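Local structure of protein SSD1 (Saccharomyces cerevisiae S288C, 7AM1) at residues 717-727 with 831-840; 735-746 with 749-760. The protein binds mRNA and represses its translation as a non-enzymatic member of the RNase II family, a pseudonuclease linked to control of the cell cycle in G1. All coordinates share one frame; numbering follows the deposited sequence.

Contact 1 of 2, residues 717-727 with 831-840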
loop_
_atom_site.group_PDB
_atom_site.type_symbol
_atom_site.label_atom_id
_atom_site.label_comp_id
_atom_site.label_asym_id
_atom_site.label_seq_id
_atom_site.Cartn_x
_atom_site.Cartn_y
_atom_site.Cartn_z
ATOM N N LEU A 717 -8.428 -5.795 -10.582
ATOM C CA LEU A 717 -9.842 -6.148 -10.547
ATOM C C LEU A 717 -10.732 -4.915 -10.594
ATOM O O LEU A 717 -11.827 -4.966 -11.166
ATOM C CB LEU A 717 -10.138 -6.966 -9.296
ATOM C CG LEU A 717 -11.547 -7.533 -9.149
ATOM C CD1 LEU A 717 -11.956 -8.313 -10.388
ATOM C CD2 LEU A 717 -11.626 -8.407 -7.899
ATOM N N LEU A 718 -10.280 -3.803 -10.009
ATOM C CA LEU A 718 -11.059 -2.570 -10.052
ATOM C C LEU A 718 -11.161 -2.031 -11.474
ATOM O O LEU A 718 -12.222 -1.548 -11.887
ATOM C CB LEU A 718 -10.430 -1.525 -9.132
ATOM C CG LEU A 718 -11.140 -0.172 -9.126
ATOM C CD1 LEU A 718 -12.584 -0.323 -8.683
ATOM C CD2 LEU A 718 -10.399 0.810 -8.237
ATOM N N CYS A 719 -10.066 -2.092 -12.232
ATOM C CA CYS A 719 -10.104 -1.640 -13.618
ATOM C C CYS A 719 -11.069 -2.486 -14.436
ATOM O O CYS A 719 -11.831 -1.960 -15.255
ATOM C CB CYS A 719 -8.702 -1.690 -14.221
ATOM S SG CYS A 719 -7.614 -0.392 -13.637
ATOM N N LYS A 720 -11.043 -3.802 -14.233
ATOM C CA LYS A 720 -11.999 -4.684 -14.893
ATOM C C LYS A 720 -13.433 -4.334 -14.515
ATOM O O LYS A 720 -14.335 -4.370 -15.364
ATOM C CB LYS A 720 -11.674 -6.127 -14.520
ATOM C CG LYS A 720 -12.598 -7.172 -15.093
ATOM C CD LYS A 720 -12.035 -8.553 -14.785
ATOM C CE LYS A 720 -13.121 -9.589 -14.575
ATOM N NZ LYS A 720 -12.786 -10.482 -13.428
ATOM N N THR A 721 -13.659 -3.993 -13.243
ATOM C CA THR A 721 -14.998 -3.648 -12.775
ATOM C C THR A 721 -15.448 -2.313 -13.356
ATOM O O THR A 721 -16.595 -2.171 -13.800
ATOM C CB THR A 721 -15.013 -3.605 -11.243
ATOM O OG1 THR A 721 -14.689 -4.896 -10.706
ATOM C CG2 THR A 721 -16.371 -3.195 -10.737
ATOM N N ILE A 722 -14.548 -1.330 -13.382
ATOM C CA ILE A 722 -14.881 -0.034 -13.962
ATOM C C ILE A 722 -15.284 -0.194 -15.422
ATOM O O ILE A 722 -16.212 0.469 -15.902
ATOM C CB ILE A 722 -13.694 0.934 -13.800
ATOM C CG1 ILE A 722 -13.596 1.408 -12.349
ATOM C CG2 ILE A 722 -13.840 2.108 -14.753
ATOM C CD1 ILE A 722 -12.280 2.082 -12.000
ATOM N N ASN A 723 -14.589 -1.059 -16.159
ATOM C CA ASN A 723 -14.897 -1.218 -17.576
ATOM C C ASN A 723 -16.153 -2.052 -17.798
ATOM O O ASN A 723 -16.851 -1.868 -18.803
ATOM C CB ASN A 723 -13.719 -1.853 -18.309
ATOM C CG ASN A 723 -12.586 -0.873 -18.541
ATOM O OD1 ASN A 723 -12.762 0.340 -18.416
ATOM N ND2 ASN A 723 -11.422 -1.393 -18.902
ATOM N N ASP A 724 -16.441 -2.984 -16.891
ATOM C CA ASP A 724 -17.673 -3.756 -16.989
ATOM C C ASP A 724 -18.879 -2.892 -16.653
ATOM O O ASP A 724 -19.937 -3.024 -17.278
ATOM C CB ASP A 724 -17.583 -4.971 -16.064
ATOM C CG ASP A 724 -18.843 -5.819 -16.070
ATOM O OD1 ASP A 724 -19.903 -5.325 -15.627
ATOM O OD2 ASP A 724 -18.765 -6.992 -16.494
ATOM N N MET A 725 -18.732 -1.986 -15.681
ATOM C CA MET A 725 -19.808 -1.056 -15.364
ATOM C C MET A 725 -20.110 -0.131 -16.534
ATOM O O MET A 725 -21.257 0.301 -16.700
ATOM C CB MET A 725 -19.437 -0.238 -14.127
ATOM C CG MET A 725 -19.431 -1.044 -12.832
ATOM S SD MET A 725 -18.683 -0.157 -11.449
ATOM C CE MET A 725 -19.845 1.176 -11.163
ATOM N N GLY A 726 -19.105 0.188 -17.349
ATOM C CA GLY A 726 -19.332 0.975 -18.546
ATOM C C GLY A 726 -19.170 0.171 -19.820
ATOM O O GLY A 726 -18.665 0.682 -20.825
ATOM N N ASN A 727 -19.619 -1.087 -19.798
ATOM C CA ASN A 727 -19.387 -1.992 -20.921
ATOM C C ASN A 727 -19.952 -1.449 -22.233
ATOM O O ASN A 727 -19.374 -1.695 -23.298
ATOM C CB ASN A 727 -19.966 -3.377 -20.614
ATOM C CG ASN A 727 -21.426 -3.330 -20.205
ATOM O OD1 ASN A 727 -22.180 -2.459 -20.641
ATOM N ND2 ASN A 727 -21.832 -4.273 -19.359
ATOM N N LEU A 831 -25.317 -1.557 -12.844
ATOM C CA LEU A 831 -24.555 -1.312 -14.062
ATOM C C LEU A 831 -23.664 -2.498 -14.408
ATOM O O LEU A 831 -23.332 -2.703 -15.581
ATOM C CB LEU A 831 -23.679 -0.068 -13.905
ATOM C CG LEU A 831 -24.326 1.313 -13.936
ATOM C CD1 LEU A 831 -23.398 2.318 -13.260
ATOM C CD2 LEU A 831 -24.628 1.740 -15.362
ATOM N N ILE A 832 -23.280 -3.279 -13.402
ATOM C CA ILE A 832 -22.316 -4.360 -13.563
ATOM C C ILE A 832 -22.986 -5.576 -14.181
ATOM O O ILE A 832 -24.132 -5.914 -13.855
ATOM C CB ILE A 832 -21.693 -4.705 -12.199
ATOM C CG1 ILE A 832 -20.541 -5.692 -12.362
ATOM C CG2 ILE A 832 -22.752 -5.283 -11.262
ATOM C CD1 ILE A 832 -19.893 -6.069 -11.042
ATOM N N SER A 833 -22.256 -6.256 -15.064
ATOM C CA SER A 833 -22.778 -7.453 -15.701
ATOM C C SER A 833 -23.018 -8.545 -14.662
ATOM O O SER A 833 -22.452 -8.539 -13.564
ATOM C CB SER A 833 -21.812 -7.962 -16.771
ATOM O OG SER A 833 -20.701 -8.619 -16.188
ATOM N N ASP A 834 -23.852 -9.509 -15.037
ATOM C CA ASP A 834 -24.225 -10.592 -14.138
ATOM C C ASP A 834 -23.054 -11.543 -13.919
ATOM O O ASP A 834 -22.857 -12.024 -12.796
ATOM C CB ASP A 834 -25.436 -11.353 -14.689
ATOM C CG ASP A 834 -26.741 -10.598 -14.494
ATOM O OD1 ASP A 834 -26.963 -10.060 -13.391
ATOM O OD2 ASP A 834 -27.550 -10.549 -15.444
ATOM N N PRO A 835 -22.264 -11.855 -14.952
ATOM C CA PRO A 835 -21.074 -12.695 -14.715
ATOM C C PRO A 835 -20.103 -12.102 -13.707
ATOM O O PRO A 835 -19.639 -12.811 -12.804
ATOM C CB PRO A 835 -20.451 -12.816 -16.113
ATOM C CG PRO A 835 -21.600 -12.634 -17.052
ATOM C CD PRO A 835 -22.508 -11.635 -16.391
ATOM N N LEU A 836 -19.774 -10.814 -13.836
ATOM C CA LEU A 836 -18.850 -10.200 -12.888
ATOM C C LEU A 836 -19.499 -10.037 -11.520
ATOM O O LEU A 836 -18.832 -10.182 -10.488
ATOM C CB LEU A 836 -18.371 -8.848 -13.411
ATOM C CG LEU A 836 -17.295 -8.180 -12.549
ATOM C CD1 LEU A 836 -16.044 -9.038 -12.504
ATOM C CD2 LEU A 836 -16.983 -6.780 -13.059
ATOM N N SER A 837 -20.797 -9.732 -11.487
ATOM C CA SER A 837 -21.483 -9.619 -10.206
ATOM C C SER A 837 -21.403 -10.931 -9.436
ATOM O O SER A 837 -21.218 -10.934 -8.213
ATOM C CB SER A 837 -22.933 -9.204 -10.429
ATOM O OG SER A 837 -23.525 -8.787 -9.216
ATOM N N LYS A 838 -21.530 -12.060 -10.139
ATOM C CA LYS A 838 -21.337 -13.357 -9.501
ATOM C C LYS A 838 -19.900 -13.518 -9.017
ATOM O O LYS A 838 -19.661 -14.004 -7.905
ATOM C CB LYS A 838 -21.707 -14.473 -10.480
ATOM C CG LYS A 838 -21.557 -15.887 -9.927
ATOM C CD LYS A 838 -22.458 -16.121 -8.724
ATOM N N GLU A 839 -18.930 -13.107 -9.836
ATOM C CA GLU A 839 -17.529 -13.238 -9.455
ATOM C C GLU A 839 -17.239 -12.466 -8.175
ATOM O O GLU A 839 -16.651 -13.003 -7.231
ATOM C CB GLU A 839 -16.634 -12.748 -10.595
ATOM C CG GLU A 839 -15.143 -12.966 -10.368
ATOM C CD GLU A 839 -14.303 -12.462 -11.530
ATOM O OE1 GLU A 839 -13.278 -11.793 -11.284
ATOM O OE2 GLU A 839 -14.672 -12.733 -12.693
ATOM N N LEU A 840 -17.651 -11.197 -8.126
ATOM C CA LEU A 840 -17.400 -10.382 -6.943
ATOM C C LEU A 840 -18.107 -10.951 -5.721
ATOM O O LEU A 840 -17.561 -10.927 -4.612
ATOM C CB LEU A 840 -17.845 -8.944 -7.201
ATOM C CG LEU A 840 -17.149 -8.243 -8.370
ATOM C CD1 LEU A 840 -17.585 -6.790 -8.446
ATOM C CD2 LEU A 840 -15.638 -8.343 -8.241
#
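The C-terminal end of helix 689-725 packs here against the start of helix 834-842, the two short segments running roughly antiparallel, at 147° between their N-to-C directions, and Asp724 meets the N-cap residue Ser833 where they come together. Its carboxylate takes two bonds, both on syn lone pairs: Ser833 N reaches Asp724 OD1 at 2.6 Å, almost straight at 176°, and Ser833 OG donates to Asp724 OD2 at 2.5 Å. With CG anti to the backbone N (chi1 178°), Asp724 sends its carboxylate out to the cap. The same Ser833 OG weakly accepts from Leu836 N, so one small hydroxyl serves both cap and crossing. Leu836 fills the middle, as a branched side chain can: its CD2 lies 3.6 Å from Asp724 CB and also touches Thr721, while its CD1 meets Lys720 CE at 3.6 Å. Lys720, long enough to pass that leucine, bends near its end and brings NZ to 2.6 Å from Glu839 OE1 in a salt bridge. On the buried flank the methyls Leu717 CD2 and Leu840 CD2 stand 4.0 Å apart. Replacing Asp724 by alanine would remove both carboxylate oxygens and is likely to leave Ser833 N and OG without this acceptor, untying the cap from helix 689-725. The N-terminal end of helix 834-842 probably favours a charged carboxylate here. Polar bonds tie the two helices at the cap, with Leu836 between them and the Lys720-Glu839 salt bridge.

Contact 2 of 2, residues 735-746 with 749-760; sequences MATVLQVYESSF and FIPEFGIEKRVH
Phe746 and Val759, paired across strands 745-750 and 755-760, form one of the two tightly packed parts of this antiparallel meander in the DIS3L2-like C-terminal domain. Phe746 N and Val759 N each bond to the other's carbonyl, and Val759 CB stands over one face of the Phe746 ring, 3.7 Å from its centroid and 20° off the normal, a CH-pi contact. Chi1 of 58° puts Phe746 CG between its backbone N and carbonyl carbon, which swings the flat ring alongside the compact valine. Phe749 does likewise in the other part, the neighbouring hairpin, where it pairs with Thr737: its CE1 lies 3.4 Å from Thr737 CG2, and Leu739 crosses Phe749 at about a right angle, its CB 3.8 Å from Phe749 CD1. Ala736, short enough to sit close to the neighbouring strand, brings its CB to 3.8 Å from Ile750 CG1. The partly exposed end is looser and polar. There Arg758 NH2 lies 3.5 Å from Tyr742 OH, with guanidinium and ring planes 73° apart; Asp747 bridges them, salt-bridged to Arg758 and hydrogen-bonded to Tyr742. At the other end a water donates to Met735 O and Glu752 OE1, joining strand to turn. Glu756 OE2 passes 3.4 Å from Leu739 CD2. Aromatic and branched side chains thus pack the strands against one another, while the charge of Arg758 is met by Asp747 within the sheet, and that of buried Glu756 by Lys629 from helix 617-629.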
loop_
_atom_site.group_PDB
_atom_site.type_symbol
_atom_site.label_atom_id
_atom_site.label_comp_id
_atom_site.label_asym_id
_atom_site.label_seq_id
_atom_site.Cartn_x
_atom_site.Cartn_y
_atom_site.Cartn_z
ATOM N N MET A 735 -19.432 11.993 -9.933
ATOM C CA MET A 735 -18.967 13.177 -9.231
ATOM C C MET A 735 -17.695 12.827 -8.473
ATOM O O MET A 735 -17.578 11.743 -7.895
ATOM C CB MET A 735 -20.042 13.697 -8.276
ATOM C CG MET A 735 -21.331 14.120 -8.964
ATOM S SD MET A 735 -21.059 15.386 -10.220
ATOM C CE MET A 735 -20.365 16.697 -9.216
ATOM N N ALA A 736 -16.722 13.729 -8.522
ATOM C CA ALA A 736 -15.468 13.578 -7.801
ATOM C C ALA A 736 -15.160 14.889 -7.090
ATOM O O ALA A 736 -15.766 15.926 -7.365
ATOM C CB ALA A 736 -14.321 13.191 -8.747
ATOM N N THR A 737 -14.187 14.840 -6.186
ATOM C CA THR A 737 -13.748 16.011 -5.439
ATOM C C THR A 737 -12.350 16.403 -5.894
ATOM O O THR A 737 -11.478 15.541 -6.055
ATOM C CB THR A 737 -13.756 15.740 -3.930
ATOM O OG1 THR A 737 -15.094 15.458 -3.500
ATOM C CG2 THR A 737 -13.202 16.934 -3.158
ATOM N N VAL A 738 -12.150 17.699 -6.115
ATOM C CA VAL A 738 -10.846 18.232 -6.493
ATOM C C VAL A 738 -9.966 18.300 -5.253
ATOM O O VAL A 738 -10.355 18.885 -4.235
ATOM C CB VAL A 738 -10.993 19.617 -7.141
ATOM C CG1 VAL A 738 -9.626 20.197 -7.480
ATOM C CG2 VAL A 738 -11.880 19.532 -8.376
ATOM N N LEU A 739 -8.775 17.711 -5.337
ATOM C CA LEU A 739 -7.847 17.663 -4.213
ATOM C C LEU A 739 -6.705 18.660 -4.346
ATOM O O LEU A 739 -6.314 19.279 -3.350
ATOM C CB LEU A 739 -7.286 16.245 -4.069
ATOM C CG LEU A 739 -6.514 15.920 -2.790
ATOM C CD1 LEU A 739 -7.334 16.248 -1.559
ATOM C CD2 LEU A 739 -6.116 14.449 -2.784
ATOM N N GLN A 740 -6.170 18.834 -5.555
ATOM C CA GLN A 740 -5.096 19.780 -5.815
ATOM C C GLN A 740 -5.288 20.374 -7.205
ATOM O O GLN A 740 -5.724 19.683 -8.130
ATOM C CB GLN A 740 -3.714 19.116 -5.724
ATOM C CG GLN A 740 -3.226 18.819 -4.303
ATOM C CD GLN A 740 -2.915 20.077 -3.512
ATOM O OE1 GLN A 740 -1.852 20.679 -3.664
ATOM N NE2 GLN A 740 -3.850 20.485 -2.672
ATOM N N VAL A 741 -4.937 21.647 -7.348
ATOM C CA VAL A 741 -5.011 22.345 -8.624
ATOM C C VAL A 741 -3.604 22.750 -9.037
ATOM O O VAL A 741 -2.800 23.189 -8.206
ATOM C CB VAL A 741 -5.936 23.577 -8.543
ATOM C CG1 VAL A 741 -5.894 24.361 -9.840
ATOM C CG2 VAL A 741 -7.362 23.143 -8.247
ATOM N N TYR A 742 -3.307 22.589 -10.321
ATOM C CA TYR A 742 -2.017 22.948 -10.883
ATOM C C TYR A 742 -2.240 23.849 -12.093
ATOM O O TYR A 742 -3.374 24.156 -12.469
ATOM C CB TYR A 742 -1.213 21.700 -11.265
ATOM C CG TYR A 742 -1.155 20.645 -10.180
ATOM C CD1 TYR A 742 -0.345 20.808 -9.065
ATOM C CD2 TYR A 742 -1.917 19.487 -10.271
ATOM C CE1 TYR A 742 -0.290 19.841 -8.068
ATOM C CE2 TYR A 742 -1.871 18.518 -9.285
ATOM C CZ TYR A 742 -1.054 18.697 -8.185
ATOM O OH TYR A 742 -1.011 17.731 -7.202
ATOM N N GLU A 743 -1.132 24.265 -12.709
ATOM C CA GLU A 743 -1.193 25.222 -13.808
ATOM C C GLU A 743 -1.907 24.661 -15.036
ATOM O O GLU A 743 -2.571 25.413 -15.760
ATOM C CB GLU A 743 0.227 25.673 -14.164
ATOM C CG GLU A 743 1.171 24.540 -14.524
ATOM C CD GLU A 743 2.476 25.040 -15.104
ATOM O OE1 GLU A 743 2.708 26.270 -15.072
ATOM O OE2 GLU A 743 3.265 24.203 -15.594
ATOM N N SER A 744 -1.784 23.358 -15.300
ATOM C CA SER A 744 -2.400 22.791 -16.497
ATOM C C SER A 744 -3.023 21.428 -16.212
ATOM O O SER A 744 -3.227 20.638 -17.142
ATOM C CB SER A 744 -1.354 22.721 -17.626
ATOM O OG SER A 744 -1.874 22.140 -18.811
ATOM N N SER A 745 -3.365 21.150 -14.959
ATOM C CA SER A 745 -3.933 19.869 -14.562
ATOM C C SER A 745 -4.472 20.031 -13.150
ATOM O O SER A 745 -4.270 21.061 -12.504
ATOM C CB SER A 745 -2.897 18.744 -14.626
ATOM O OG SER A 745 -1.802 19.004 -13.762
ATOM N N PHE A 746 -5.178 19.007 -12.685
ATOM C CA PHE A 746 -5.638 18.994 -11.306
ATOM C C PHE A 746 -5.936 17.558 -10.910
ATOM O O PHE A 746 -6.268 16.722 -11.755
ATOM C CB PHE A 746 -6.869 19.891 -11.099
ATOM C CG PHE A 746 -8.058 19.543 -11.968
ATOM C CD1 PHE A 746 -8.146 20.011 -13.272
ATOM C CD2 PHE A 746 -9.100 18.778 -11.467
ATOM C CE1 PHE A 746 -9.245 19.710 -14.069
ATOM C CE2 PHE A 746 -10.205 18.469 -12.259
ATOM C CZ PHE A 746 -10.274 18.938 -13.565
ATOM N N PHE A 749 -10.146 12.935 -6.455
ATOM C CA PHE A 749 -10.260 11.635 -5.818
ATOM C C PHE A 749 -11.730 11.258 -5.751
ATOM O O PHE A 749 -12.621 12.114 -5.752
ATOM C CB PHE A 749 -9.595 11.601 -4.428
ATOM C CG PHE A 749 -10.259 12.461 -3.405
ATOM C CD1 PHE A 749 -10.127 13.837 -3.449
ATOM C CD2 PHE A 749 -10.985 11.889 -2.378
ATOM C CE1 PHE A 749 -10.730 14.635 -2.499
ATOM C CE2 PHE A 749 -11.594 12.677 -1.424
ATOM C CZ PHE A 749 -11.465 14.056 -1.482
ATOM N N ILE A 750 -11.964 9.954 -5.745
ATOM C CA ILE A 750 -13.308 9.397 -5.822
ATOM C C ILE A 750 -13.411 8.424 -4.655
ATOM O O ILE A 750 -12.970 7.273 -4.776
ATOM C CB ILE A 750 -13.539 8.722 -7.182
ATOM C CG1 ILE A 750 -13.050 9.642 -8.312
ATOM C CG2 ILE A 750 -15.016 8.399 -7.369
ATOM C CD1 ILE A 750 -13.026 8.997 -9.687
ATOM N N PRO A 751 -13.939 8.845 -3.501
ATOM C CA PRO A 751 -13.931 7.948 -2.332
ATOM C C PRO A 751 -14.666 6.645 -2.569
ATOM O O PRO A 751 -14.334 5.633 -1.936
ATOM C CB PRO A 751 -14.603 8.789 -1.237
ATOM C CG PRO A 751 -14.413 10.202 -1.664
ATOM C CD PRO A 751 -14.456 10.185 -3.167
ATOM N N GLU A 752 -15.659 6.638 -3.461
ATOM C CA GLU A 752 -16.415 5.421 -3.720
ATOM C C GLU A 752 -15.570 4.351 -4.389
ATOM O O GLU A 752 -15.912 3.167 -4.310
ATOM C CB GLU A 752 -17.636 5.733 -4.583
ATOM C CG GLU A 752 -18.693 6.564 -3.874
ATOM C CD GLU A 752 -18.358 8.043 -3.833
ATOM O OE1 GLU A 752 -17.388 8.464 -4.502
ATOM O OE2 GLU A 752 -19.069 8.782 -3.121
ATOM N N PHE A 753 -14.486 4.743 -5.056
ATOM C CA PHE A 753 -13.575 3.803 -5.687
ATOM C C PHE A 753 -12.236 3.704 -4.968
ATOM O O PHE A 753 -11.481 2.760 -5.228
ATOM C CB PHE A 753 -13.333 4.207 -7.149
ATOM C CG PHE A 753 -14.530 4.014 -8.040
ATOM C CD1 PHE A 753 -15.626 4.854 -7.941
ATOM C CD2 PHE A 753 -14.565 2.986 -8.966
ATOM C CE1 PHE A 753 -16.727 4.681 -8.762
ATOM C CE2 PHE A 753 -15.670 2.807 -9.786
ATOM C CZ PHE A 753 -16.747 3.653 -9.682
ATOM N N GLY A 754 -11.926 4.639 -4.075
ATOM C CA GLY A 754 -10.619 4.666 -3.440
ATOM C C GLY A 754 -9.486 4.928 -4.405
ATOM O O GLY A 754 -8.434 4.280 -4.316
ATOM N N ILE A 755 -9.674 5.864 -5.339
ATOM C CA ILE A 755 -8.635 6.219 -6.291
ATOM C C ILE A 755 -8.465 7.731 -6.329
ATOM O O ILE A 755 -9.368 8.502 -5.994
ATOM C CB ILE A 755 -8.916 5.681 -7.715
ATOM C CG1 ILE A 755 -10.228 6.253 -8.265
ATOM C CG2 ILE A 755 -8.912 4.157 -7.708
ATOM C CD1 ILE A 755 -10.535 5.823 -9.699
ATOM N N GLU A 756 -7.271 8.135 -6.739
ATOM C CA GLU A 756 -6.893 9.527 -6.922
ATOM C C GLU A 756 -6.185 9.606 -8.266
ATOM O O GLU A 756 -5.242 8.847 -8.510
ATOM C CB GLU A 756 -5.979 10.007 -5.790
ATOM C CG GLU A 756 -5.454 11.425 -5.962
ATOM C CD GLU A 756 -4.198 11.701 -5.152
ATOM O OE1 GLU A 756 -3.485 10.743 -4.778
ATOM O OE2 GLU A 756 -3.928 12.890 -4.882
ATOM N N LYS A 757 -6.654 10.490 -9.143
ATOM C CA LYS A 757 -6.137 10.572 -10.502
ATOM C C LYS A 757 -6.079 12.030 -10.936
ATOM O O LYS A 757 -6.630 12.918 -10.284
ATOM C CB LYS A 757 -6.992 9.751 -11.474
ATOM C CG LYS A 757 -6.931 8.254 -11.226
ATOM C CD LYS A 757 -5.643 7.655 -11.761
ATOM C CE LYS A 757 -5.256 6.381 -11.018
ATOM N NZ LYS A 757 -4.309 6.662 -9.898
ATOM N N ARG A 758 -5.416 12.266 -12.065
ATOM C CA ARG A 758 -5.101 13.612 -12.521
ATOM C C ARG A 758 -5.755 13.902 -13.864
ATOM O O ARG A 758 -5.571 13.150 -14.828
ATOM C CB ARG A 758 -3.584 13.790 -12.626
ATOM C CG ARG A 758 -3.142 15.135 -13.178
ATOM C CD ARG A 758 -1.670 15.375 -12.889
ATOM N NE ARG A 758 -1.430 15.404 -11.448
ATOM C CZ ARG A 758 -0.248 15.218 -10.872
ATOM N NH1 ARG A 758 0.830 14.984 -11.610
ATOM N NH2 ARG A 758 -0.148 15.268 -9.553
ATOM N N VAL A 759 -6.501 15.002 -13.920
ATOM C CA VAL A 759 -7.048 15.521 -15.167
ATOM C C VAL A 759 -5.997 16.410 -15.817
ATOM O O VAL A 759 -5.477 17.338 -15.184
ATOM C CB VAL A 759 -8.349 16.301 -14.917
ATOM C CG1 VAL A 759 -8.861 16.910 -16.222
ATOM C CG2 VAL A 759 -9.406 15.397 -14.284
ATOM N N HIS A 760 -5.668 16.117 -17.072
ATOM C CA HIS A 760 -4.664 16.865 -17.816
ATOM C C HIS A 760 -5.332 17.784 -18.833
ATOM O O HIS A 760 -6.177 17.341 -19.618
ATOM C CB HIS A 760 -3.702 15.911 -18.522
ATOM C CG HIS A 760 -2.893 15.081 -17.580
ATOM N ND1 HIS A 760 -1.725 15.535 -17.007
ATOM C CD2 HIS A 760 -3.099 13.838 -17.085
ATOM C CE1 HIS A 760 -1.238 14.599 -16.212
ATOM N NE2 HIS A 760 -2.052 13.561 -16.240
HETATM O O HOH W 1 -16.995 10.902 -5.312
#

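How the contacts relate
Contact 1 and contact 2 are centred about 23 Å apart yet touch where one side of helix 689-725 meets the turn 751-754 and the start of strand 755-760. Ile722 CG1 lies 3.6 Å from Phe753 CE2, Leu718 CD2 lies 3.7 Å from Ile755 CG2, and Met725 CE reaches Phe753 CZ at 4.2 Å. Helix 689-725 leads directly into strand 732-741, so the chain passes from the helix of contact 1 into the sheet of contact 2 and returns to contact 1 only at 831-840. The helix thus presents Lys720 and Asp724 to the later helix and Leu718 and Ile722 to the turn and strand of contact 2. Both contacts join parts of the C-terminal region, and neither includes a bound ligand.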